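Local coordinates for protein cellulose synthase 1 (Gluconacetobacter xylinus, PDB 4I86) that probably binds cyclic di-GMP through its PilZ domain, a small antiparallel beta-barrel that forms the C-terminal regulatory part of a cellulose synthase subunit, at residues A[61-65]-A[66-70]. Sequence-based numbering, arbitrary orientation.
Sequences TVLDG and EELIL
Strands 55-63 and 66-77 form a beta hairpin whose two-residue type I' turn, Asp64-Gly65, both with positive phi, connects Leu63 to Glu66. Two backbone bonds close it: Glu66 N to Leu63 O at 2.8 Å and Leu63 N to Glu66 O at 3.0 Å. Two residues further along, Thr61 and Leu68 form the next hydrogen-bonded pair, Leu68 N reaching Thr61 O at 2.9 Å and Thr61 N reaching Leu68 O at 3.1 Å. Val62 and Glu67, between these pairs, are a non-hydrogen-bonded pair; Val62 CA approaches Glu66 O at 3.2 Å in a CA-H...O contact, and Val62 CG1 lies 3.5 Å from that oxygen. Both strands belong to the PilZ barrel. Thr61, Leu63, Glu66 and Leu68 share one face; there Leu68 CG stands anti to its carbonyl carbon (chi1 -53°) and CD1 comes diagonally to Leu63 CB at 4.1 Å. Helix 91-105 covers this face: Leu63 touches Leu104, Leu68 packs on Leu100, and Glu66 OE1 forms a salt bridge with Arg99, while Thr61 OG1 is hydrogen-bonded to Pro17 O. Val62 and Glu67 occupy the other face, where Glu67 OE2 forms a salt bridge with Arg60 NE.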
# COMPACT_ATOMS: atom_id res chain seq x y z
N THR A 61 1.13 8.37 -0.76
CA THR A 61 2.38 8.55 -1.47
C THR A 61 2.14 9.55 -2.57
O THR A 61 1.01 10.04 -2.75
CB THR A 61 2.90 7.21 -2.06
OG1 THR A 61 4.20 7.39 -2.61
CG2 THR A 61 1.93 6.67 -3.14
N VAL A 62 3.20 9.85 -3.32
CA VAL A 62 3.11 10.77 -4.45
C VAL A 62 3.73 10.13 -5.70
O VAL A 62 4.73 9.41 -5.63
CB VAL A 62 3.78 12.14 -4.11
CG1 VAL A 62 3.82 13.06 -5.34
CG2 VAL A 62 3.03 12.82 -2.95
N LEU A 63 3.12 10.37 -6.84
CA LEU A 63 3.62 9.83 -8.08
C LEU A 63 3.26 10.82 -9.16
O LEU A 63 2.12 11.27 -9.22
CB LEU A 63 2.97 8.49 -8.39
CG LEU A 63 3.53 7.76 -9.60
CD1 LEU A 63 4.94 7.28 -9.31
CD2 LEU A 63 2.64 6.60 -9.99
N ASP A 64 4.24 11.18 -10.00
CA ASP A 64 4.02 12.14 -11.07
C ASP A 64 3.33 13.40 -10.56
O ASP A 64 2.42 13.93 -11.21
CB ASP A 64 3.18 11.52 -12.19
CG ASP A 64 3.77 10.22 -12.72
OD1 ASP A 64 5.01 10.03 -12.61
OD2 ASP A 64 3.00 9.38 -13.23
N GLY A 65 3.74 13.87 -9.38
CA GLY A 65 3.17 15.09 -8.83
C GLY A 65 1.79 14.95 -8.21
O GLY A 65 1.28 15.89 -7.59
N GLU A 66 1.17 13.77 -8.36
CA GLU A 66 -0.17 13.53 -7.83
C GLU A 66 -0.12 12.84 -6.46
O GLU A 66 0.66 11.90 -6.25
CB GLU A 66 -0.99 12.67 -8.81
CG GLU A 66 -1.31 13.35 -10.14
CD GLU A 66 -1.54 12.35 -11.27
OE1 GLU A 66 -2.10 11.25 -11.01
OE2 GLU A 66 -1.14 12.65 -12.42
N GLU A 67 -0.95 13.30 -5.54
CA GLU A 67 -1.10 12.61 -4.26
C GLU A 67 -2.02 11.39 -4.46
O GLU A 67 -3.10 11.50 -5.07
CB GLU A 67 -1.70 13.57 -3.23
CG GLU A 67 -1.82 13.02 -1.83
CD GLU A 67 -2.54 14.01 -0.90
OE1 GLU A 67 -3.64 14.49 -1.27
OE2 GLU A 67 -2.00 14.30 0.20
N LEU A 68 -1.59 10.23 -3.97
CA LEU A 68 -2.42 9.03 -4.05
C LEU A 68 -2.68 8.53 -2.64
O LEU A 68 -1.74 8.26 -1.89
CB LEU A 68 -1.75 7.91 -4.86
CG LEU A 68 -1.27 8.31 -6.26
CD1 LEU A 68 -0.59 7.15 -6.95
CD2 LEU A 68 -2.44 8.82 -7.08
N ILE A 69 -3.95 8.38 -2.28
CA ILE A 69 -4.29 7.87 -0.96
C ILE A 69 -5.13 6.62 -1.11
O ILE A 69 -6.20 6.66 -1.71
CB ILE A 69 -5.05 8.95 -0.13
CG1 ILE A 69 -4.15 10.16 0.07
CG2 ILE A 69 -5.53 8.34 1.19
CD1 ILE A 69 -4.85 11.44 0.43
N LEU A 70 -4.63 5.49 -0.61
CA LEU A 70 -5.29 4.22 -0.87
C LEU A 70 -5.59 3.46 0.42
O LEU A 70 -4.67 3.17 1.19
CB LEU A 70 -4.42 3.35 -1.79
CG LEU A 70 -3.79 4.00 -3.04
CD1 LEU A 70 -2.41 4.56 -2.74
CD2 LEU A 70 -3.70 2.98 -4.15